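Local coordinates for protein Baccell_00875 (Bacteroides cellulosilyticus DSM 14838, PDB 5NO8) that probably cleaves by elimination the bond between capping L-rhamnose and glucuronic acid in complex arabinogalactan proteins, as a polysaccharide lyase, at residues L396-L407 and W453-V464. Sequence-based numbering, arbitrary orientation.
Sequences LGMGVLLVKQYL and WVAELYFQMYKV. With GOL (glycerol), chain F.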
ATOM      1  N   LEU A 396     -12.012  16.047  -6.742  1.00 19.35           N
ATOM      2  CA  LEU A 396     -12.448  16.894  -5.614  1.00 20.30           C
ATOM      3  C   LEU A 396     -11.393  17.124  -4.526  1.00 19.50           C
ATOM      4  O   LEU A 396     -11.408  18.164  -3.872  1.00 19.64           O
ATOM      5  CB  LEU A 396     -13.735  16.378  -4.965  1.00 20.45           C
ATOM      6  CG  LEU A 396     -15.070  16.819  -5.598  1.00 21.60           C
ATOM      7  CD1 LEU A 396     -15.356  18.269  -5.185  1.00 22.29           C
ATOM      8  CD2 LEU A 396     -15.104  16.689  -7.110  1.00 23.02           C
ATOM      9  N   GLY A 397     -10.489  16.156  -4.325  1.00 18.70           N
ATOM     10  CA  GLY A 397      -9.444  16.301  -3.351  1.00 18.04           C
ATOM     11  C   GLY A 397      -8.567  17.511  -3.578  1.00 17.18           C
ATOM     12  O   GLY A 397      -8.101  18.090  -2.601  1.00 18.86           O
ATOM     13  N   MET A 398      -8.350  17.899  -4.822  1.00 16.95           N
ATOM     14  CA  MET A 398      -7.593  19.139  -5.123  1.00 16.58           C
ATOM     15  C   MET A 398      -8.280  20.376  -4.547  1.00 17.62           C
ATOM     16  O   MET A 398      -7.613  21.247  -3.961  1.00 16.98           O
ATOM     17  CB  MET A 398      -7.333  19.287  -6.599  1.00 17.10           C
ATOM     18  CG  MET A 398      -6.244  18.310  -7.056  1.00 17.05           C
ATOM     19  SD  MET A 398      -5.781  18.456  -8.746  1.00 17.47           S
ATOM     20  CE  MET A 398      -7.035  17.402  -9.491  1.00 18.15           C
ATOM     21  N   GLY A 399      -9.613  20.429  -4.621  1.00 16.66           N
ATOM     22  CA  GLY A 399     -10.326  21.531  -3.970  1.00 16.60           C
ATOM     23  C   GLY A 399     -10.250  21.478  -2.459  1.00 16.91           C
ATOM     24  O   GLY A 399     -10.066  22.497  -1.789  1.00 18.06           O
ATOM     25  N   VAL A 400     -10.383  20.296  -1.880  1.00 16.09           N
ATOM     26  CA  VAL A 400     -10.361  20.171  -0.440  1.00 16.93           C
ATOM     27  C   VAL A 400      -8.951  20.550   0.070  1.00 17.07           C
ATOM     28  O   VAL A 400      -8.806  21.253   1.081  1.00 17.29           O
ATOM     29  CB  VAL A 400     -10.798  18.772   0.016  1.00 17.78           C
ATOM     30  CG1 VAL A 400     -10.711  18.633   1.520  1.00 18.20           C
ATOM     31  CG2 VAL A 400     -12.229  18.488  -0.462  1.00 19.40           C
ATOM     32  N   LEU A 401      -7.920  20.117  -0.652  1.00 16.58           N
ATOM     33  CA  LEU A 401      -6.569  20.498  -0.272  1.00 16.53           C
ATOM     34  C   LEU A 401      -6.396  22.033  -0.318  1.00 15.99           C
ATOM     35  O   LEU A 401      -5.849  22.629   0.640  1.00 15.25           O
ATOM     36  CB  LEU A 401      -5.529  19.889  -1.206  1.00 16.80           C
ATOM     37  CG  LEU A 401      -4.089  20.343  -0.954  1.00 16.76           C
ATOM     38  CD1 LEU A 401      -3.673  20.069   0.479  1.00 17.41           C
ATOM     39  CD2 LEU A 401      -3.152  19.665  -1.939  1.00 17.08           C
ATOM     40  N   LEU A 402      -6.793  22.649  -1.433  1.00 15.60           N
ATOM     41  CA  LEU A 402      -6.618  24.108  -1.548  1.00 16.70           C
ATOM     42  C   LEU A 402      -7.361  24.887  -0.462  1.00 17.87           C
ATOM     43  O   LEU A 402      -6.829  25.893   0.023  1.00 17.11           O
ATOM     44  CB  LEU A 402      -6.926  24.635  -2.925  1.00 16.58           C
ATOM     45  CG  LEU A 402      -5.755  24.667  -3.905  1.00 17.61           C
ATOM     46  CD1 LEU A 402      -5.040  23.334  -4.083  1.00 17.87           C
ATOM     47  CD2 LEU A 402      -6.206  25.218  -5.241  1.00 19.13           C
ATOM     48  N   VAL A 403      -8.540  24.411  -0.043  1.00 18.22           N
ATOM     49  CA  VAL A 403      -9.218  25.017   1.119  1.00 18.38           C
ATOM     50  C   VAL A 403      -8.381  24.913   2.385  1.00 18.39           C
ATOM     51  O   VAL A 403      -8.227  25.893   3.109  1.00 18.66           O
ATOM     52  CB  VAL A 403     -10.595  24.382   1.440  1.00 19.83           C
ATOM     53  CG1 VAL A 403     -11.172  25.020   2.700  1.00 20.78           C
ATOM     54  CG2 VAL A 403     -11.535  24.549   0.282  1.00 20.75           C
ATOM     55  N   LYS A 404      -7.862  23.722   2.692  1.00 17.17           N
ATOM     56  CA  LYS A 404      -7.124  23.550   3.929  1.00 17.38           C
ATOM     57  C   LYS A 404      -5.887  24.458   3.906  1.00 16.53           C
ATOM     58  O   LYS A 404      -5.583  25.097   4.903  1.00 16.14           O
ATOM     59  CB  LYS A 404      -6.753  22.089   4.181  1.00 17.53           C
ATOM     60  CG  LYS A 404      -7.973  21.252   4.503  1.00 18.14           C
ATOM     61  CD  LYS A 404      -7.611  19.863   4.968  1.00 19.38           C
ATOM     62  CE  LYS A 404      -8.870  19.043   5.188  1.00 19.94           C
ATOM     63  NZ  LYS A 404      -8.541  17.803   5.922  1.00 20.56           N
ATOM     64  N   GLN A 405      -5.223  24.534   2.763  1.00 16.14           N
ATOM     65  CA  GLN A 405      -4.043  25.389   2.636  1.00 16.78           C
ATOM     66  C   GLN A 405      -4.444  26.890   2.715  1.00 16.51           C
ATOM     67  O   GLN A 405      -3.737  27.698   3.312  1.00 17.26           O
ATOM     68  CB  GLN A 405      -3.277  25.116   1.346  1.00 16.20           C
ATOM     69  CG  GLN A 405      -1.926  25.831   1.263  1.00 16.38           C
ATOM     70  CD  GLN A 405      -0.835  25.317   2.200  1.00 14.55           C
ATOM     71  OE1 GLN A 405      -1.054  24.521   3.112  1.00 16.09           O
ATOM     72  NE2 GLN A 405       0.368  25.826   1.989  1.00 15.91           N
ATOM     73  N   TYR A 406      -5.587  27.245   2.163  1.00 15.76           N
ATOM     74  CA  TYR A 406      -6.124  28.586   2.344  1.00 17.24           C
ATOM     75  C   TYR A 406      -6.346  28.911   3.811  1.00 17.35           C
ATOM     76  O   TYR A 406      -6.005  30.015   4.281  1.00 18.67           O
ATOM     77  CB  TYR A 406      -7.424  28.773   1.537  1.00 17.60           C
ATOM     78  CG  TYR A 406      -7.997  30.127   1.859  1.00 18.27           C
ATOM     79  CD1 TYR A 406      -7.504  31.263   1.231  1.00 18.54           C
ATOM     80  CD2 TYR A 406      -8.930  30.274   2.867  1.00 18.91           C
ATOM     81  CE1 TYR A 406      -7.972  32.535   1.581  1.00 19.55           C
ATOM     82  CE2 TYR A 406      -9.413  31.532   3.222  1.00 21.00           C
ATOM     83  CZ  TYR A 406      -8.933  32.655   2.571  1.00 20.34           C
ATOM     84  OH  TYR A 406      -9.395  33.907   2.929  1.00 22.37           O
ATOM     85  N   LEU A 407      -6.903  27.980   4.571  1.00 17.59           N
ATOM     86  CA  LEU A 407      -7.195  28.248   5.975  1.00 18.89           C
ATOM     87  C   LEU A 407      -5.916  28.526   6.783  1.00 20.67           C
ATOM     88  O   LEU A 407      -5.965  29.255   7.785  1.00 20.67           O
ATOM     89  CB  LEU A 407      -8.012  27.118   6.606  1.00 20.22           C
ATOM     90  CG  LEU A 407      -9.424  26.944   6.037  1.00 21.72           C
ATOM     91  CD1 LEU A 407     -10.047  25.686   6.627  1.00 22.34           C
ATOM     92  CD2 LEU A 407     -10.266  28.175   6.326  1.00 21.69           C
ATOM     93  N   TRP A 453     -17.328  13.654  -1.083  1.00 22.17           N
ATOM     94  CA  TRP A 453     -16.215  14.550  -1.404  1.00 22.90           C
ATOM     95  C   TRP A 453     -16.738  15.915  -1.823  1.00 23.20           C
ATOM     96  O   TRP A 453     -16.178  16.938  -1.430  1.00 23.05           O
ATOM     97  CB  TRP A 453     -15.333  13.942  -2.483  1.00 21.73           C
ATOM     98  CG  TRP A 453     -14.766  12.599  -2.092  1.00 21.53           C
ATOM     99  CD1 TRP A 453     -14.366  12.197  -0.839  1.00 21.01           C
ATOM    100  CD2 TRP A 453     -14.560  11.485  -2.959  1.00 21.22           C
ATOM    101  NE1 TRP A 453     -13.910  10.908  -0.889  1.00 20.85           N
ATOM    102  CE2 TRP A 453     -14.021  10.445  -2.177  1.00 21.32           C
ATOM    103  CE3 TRP A 453     -14.770  11.269  -4.327  1.00 20.99           C
ATOM    104  CZ2 TRP A 453     -13.682   9.195  -2.722  1.00 21.91           C
ATOM    105  CZ3 TRP A 453     -14.449  10.027  -4.866  1.00 22.88           C
ATOM    106  CH2 TRP A 453     -13.900   9.009  -4.060  1.00 21.34           C
ATOM    107  N   VAL A 454     -17.833  15.932  -2.590  1.00 24.05           N
ATOM    108  CA  VAL A 454     -18.520  17.184  -2.887  1.00 24.03           C
ATOM    109  C   VAL A 454     -19.014  17.856  -1.611  1.00 22.66           C
ATOM    110  O   VAL A 454     -18.842  19.053  -1.454  1.00 25.51           O
ATOM    111  CB  VAL A 454     -19.678  16.991  -3.895  1.00 24.25           C
ATOM    112  CG1 VAL A 454     -20.562  18.248  -3.959  1.00 25.21           C
ATOM    113  CG2 VAL A 454     -19.110  16.706  -5.258  1.00 24.45           C
ATOM    114  N   ALA A 455     -19.628  17.105  -0.706  1.00 22.95           N
ATOM    115  CA  ALA A 455     -20.092  17.648   0.564  1.00 22.24           C
ATOM    116  C   ALA A 455     -18.963  18.185   1.424  1.00 23.06           C
ATOM    117  O   ALA A 455     -19.075  19.258   2.030  1.00 22.25           O
ATOM    118  CB  ALA A 455     -20.845  16.601   1.341  1.00 23.83           C
ATOM    119  N   GLU A 456     -17.868  17.436   1.486  1.00 21.97           N
ATOM    120  CA  GLU A 456     -16.691  17.908   2.194  1.00 22.09           C
ATOM    121  C   GLU A 456     -16.284  19.245   1.626  1.00 20.29           C
ATOM    122  O   GLU A 456     -16.084  20.176   2.389  1.00 23.58           O
ATOM    123  CB  GLU A 456     -15.523  16.918   2.087  1.00 23.29           C
ATOM    124  CG  GLU A 456     -14.191  17.485   2.581  1.00 25.52           C
ATOM    125  CD  GLU A 456     -13.624  16.876   3.846  1.00 28.16           C
ATOM    126  OE1 GLU A 456     -13.988  15.739   4.243  1.00 31.21           O
ATOM    127  OE2 GLU A 456     -12.743  17.550   4.448  1.00 28.21           O
ATOM    128  N   LEU A 457     -16.178  19.353   0.310  1.00 20.69           N
ATOM    129  CA  LEU A 457     -15.780  20.617  -0.304  1.00 21.34           C
ATOM    130  C   LEU A 457     -16.682  21.754   0.177  1.00 22.03           C
ATOM    131  O   LEU A 457     -16.195  22.813   0.608  1.00 20.43           O
ATOM    132  CB  LEU A 457     -15.760  20.556  -1.825  1.00 20.42           C
ATOM    133  CG  LEU A 457     -15.481  21.886  -2.528  1.00 21.41           C
ATOM    134  CD1 LEU A 457     -14.040  22.353  -2.311  1.00 22.26           C
ATOM    135  CD2 LEU A 457     -15.781  21.844  -3.998  1.00 21.58           C
ATOM    136  N   TYR A 458     -17.996  21.531   0.129  1.00 21.68           N
ATOM    137  CA  TYR A 458     -18.932  22.604   0.495  1.00 21.44           C
ATOM    138  C   TYR A 458     -18.803  23.013   1.950  1.00 21.50           C
ATOM    139  O   TYR A 458     -18.737  24.209   2.238  1.00 22.31           O
ATOM    140  CB  TYR A 458     -20.396  22.230   0.135  1.00 21.10           C
ATOM    141  CG  TYR A 458     -20.715  22.070  -1.332  1.00 20.98           C
ATOM    142  CD1 TYR A 458     -20.000  22.709  -2.326  1.00 21.50           C
ATOM    143  CD2 TYR A 458     -21.807  21.288  -1.732  1.00 21.84           C
ATOM    144  CE1 TYR A 458     -20.327  22.561  -3.666  1.00 23.93           C
ATOM    145  CE2 TYR A 458     -22.147  21.143  -3.057  1.00 22.53           C
ATOM    146  CZ  TYR A 458     -21.422  21.770  -4.021  1.00 23.39           C
ATOM    147  OH  TYR A 458     -21.750  21.620  -5.338  1.00 23.54           O
ATOM    148  N   PHE A 459     -18.712  22.064   2.876  1.00 21.09           N
ATOM    149  CA  PHE A 459     -18.545  22.415   4.271  1.00 22.48           C
ATOM    150  C   PHE A 459     -17.220  23.168   4.515  1.00 23.93           C
ATOM    151  O   PHE A 459     -17.189  24.128   5.291  1.00 22.60           O
ATOM    152  CB  PHE A 459     -18.619  21.204   5.180  1.00 24.30           C
ATOM    153  CG  PHE A 459     -19.971  20.519   5.212  1.00 25.36           C
ATOM    154  CD1 PHE A 459     -21.134  21.225   5.506  1.00 26.10           C
ATOM    155  CD2 PHE A 459     -20.065  19.141   5.009  1.00 25.33           C
ATOM    156  CE1 PHE A 459     -22.364  20.569   5.571  1.00 26.02           C
ATOM    157  CE2 PHE A 459     -21.282  18.486   5.055  1.00 26.30           C
ATOM    158  CZ  PHE A 459     -22.436  19.202   5.353  1.00 25.77           C
ATOM    159  N   GLN A 460     -16.162  22.770   3.816  1.00 22.62           N
ATOM    160  CA  GLN A 460     -14.882  23.498   3.911  1.00 23.05           C
ATOM    161  C   GLN A 460     -15.020  24.927   3.360  1.00 22.46           C
ATOM    162  O   GLN A 460     -14.457  25.873   3.928  1.00 22.33           O
ATOM    163  CB  GLN A 460     -13.784  22.754   3.145  1.00 24.11           C
ATOM    164  CG  GLN A 460     -13.460  21.364   3.674  1.00 24.78           C
ATOM    165  CD  GLN A 460     -12.654  21.360   4.949  1.00 26.19           C
ATOM    166  OE1 GLN A 460     -12.424  22.404   5.567  1.00 25.83           O
ATOM    167  NE2 GLN A 460     -12.241  20.160   5.377  1.00 25.04           N
ATOM    168  N   MET A 461     -15.727  25.072   2.240  1.00 21.91           N
ATOM    169  CA  MET A 461     -15.991  26.389   1.640  1.00 24.16           C
ATOM    170  C   MET A 461     -16.789  27.338   2.543  1.00 24.67           C
ATOM    171  O   MET A 461     -16.628  28.560   2.428  1.00 26.34           O
ATOM    172  CB  MET A 461     -16.653  26.271   0.275  1.00 23.62           C
ATOM    173  CG  MET A 461     -15.765  25.765  -0.849  1.00 24.40           C
ATOM    174  SD  MET A 461     -14.363  26.815  -1.195  1.00 25.35           S
ATOM    175  CE  MET A 461     -15.093  28.318  -1.898  1.00 24.63           C
ATOM    176  N   TYR A 462     -17.602  26.812   3.455  1.00 26.02           N
ATOM    177  CA  TYR A 462     -18.197  27.647   4.503  1.00 26.43           C
ATOM    178  C   TYR A 462     -17.120  28.274   5.372  1.00 28.17           C
ATOM    179  O   TYR A 462     -17.180  29.464   5.674  1.00 25.75           O
ATOM    180  CB  TYR A 462     -19.161  26.841   5.374  1.00 27.43           C
ATOM    181  CG  TYR A 462     -19.628  27.519   6.649  1.00 27.63           C
ATOM    182  CD1 TYR A 462     -20.380  28.708   6.614  1.00 28.86           C
ATOM    183  CD2 TYR A 462     -19.360  26.951   7.884  1.00 28.09           C
ATOM    184  CE1 TYR A 462     -20.831  29.298   7.788  1.00 30.40           C
ATOM    185  CE2 TYR A 462     -19.798  27.531   9.057  1.00 30.28           C
ATOM    186  CZ  TYR A 462     -20.539  28.699   9.008  1.00 31.46           C
ATOM    187  OH  TYR A 462     -20.939  29.235  10.214  1.00 34.66           O
ATOM    188  N   LYS A 463     -16.120  27.475   5.747  1.00 29.73           N
ATOM    189  CA  LYS A 463     -15.001  27.975   6.568  1.00 29.43           C
ATOM    190  C   LYS A 463     -14.202  29.056   5.834  1.00 28.45           C
ATOM    191  O   LYS A 463     -13.688  29.949   6.472  1.00 31.14           O
ATOM    192  CB  LYS A 463     -14.079  26.826   7.021  1.00 30.15           C
ATOM    193  CG  LYS A 463     -14.776  25.735   7.828  1.00 31.20           C
ATOM    194  CD  LYS A 463     -13.825  24.615   8.230  1.00 34.05           C
ATOM    195  CE  LYS A 463     -13.028  24.958   9.471  1.00 34.48           C
ATOM    196  NZ  LYS A 463     -12.120  23.846   9.850  1.00 36.28           N
ATOM    197  N   VAL A 464     -14.112  28.980   4.514  1.00 28.47           N
ATOM    198  CA  VAL A 464     -13.404  29.979   3.707  1.00 30.14           C
ATOM    199  C   VAL A 464     -14.185  31.293   3.642  1.00 32.70           C
ATOM    200  O   VAL A 464     -13.600  32.372   3.763  1.00 31.73           O
ATOM    201  CB  VAL A 464     -13.169  29.469   2.267  1.00 30.17           C
ATOM    202  CG1 VAL A 464     -12.574  30.537   1.351  1.00 29.52           C
ATOM    203  CG2 VAL A 464     -12.257  28.233   2.291  1.00 30.13           C
TER
HETATM  204  C1  GOL F 704     -11.289  14.891   6.059  1.00 32.76           C
HETATM  205  O1  GOL F 704     -10.956  16.293   5.914  1.00 30.90           O
HETATM  206  C2  GOL F 704     -12.335  14.644   7.154  1.00 32.88           C
HETATM  207  O2  GOL F 704     -13.554  15.364   6.869  1.00 34.66           O
HETATM  208  C3  GOL F 704     -12.726  13.160   7.201  1.00 33.32           C
HETATM  209  O3  GOL F 704     -11.716  12.324   7.780  1.00 29.60           O
HETATM  210  O   HOH W   1     -11.788  34.482   3.460  1.00 42.59           O
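V403 drives its side chain into a hole formed by L457, Q460, M461 and V464. Its CB lies 4.0 Å from Q460 CB. Beyond it, CG1, held anti to the backbone N (chi1 177°), meets V464 CG2 at 3.4 Å, closer than usual for two carbons, and also rests on Q460 CB. The other branch, CG2, meets M461 SD at 3.9 Å. L457 of helix 453-464 returns the fit: its CD1 is 3.9 Å from G399 C, over a backbone bare of side chain, while its CD2 meets L396 CD1. These reciprocal insertions are knobs-into-holes packing. The axes pass 9.2 Å apart and their N-to-C directions differ by 21°, so the helices run nearly parallel, with helix 412-429 between them in sequence. Such a pair is consistent with an (alpha/alpha) barrel or toroid, as in many polysaccharide lyases. The flank is polar, though both V400 methyls pack on E456 CG. Within helix 453-464, Q460 NE2 donates to E456 OE2 over 2.8 Å with an N-H...O angle of 160°; the acceptor lies in the amide plane, but the donor approaches the anti side of the carboxylate, tilted out of its plane. K404 NZ is 4.5 Å from E456 OE2, too far for a salt bridge, and is hydrogen-bonded to L694 O and V685 O. Glycerol, probably from the crystallisation liquor, bridges the two charges: O1 accepts from K404 NZ and donates to E456 OE2 at 2.6 Å, while O2 donates to E456 OE1. Q550 and Y624 also bond it. An alanine in place of E456 would probably leave Q460 NE2 without this acceptor, K404 without its nearby opposite charge and V400 without the CG it packs on. At the far end, the Y406 ring lies obliquely against V464 CG1, and one water joins Y406 OH to V464 O.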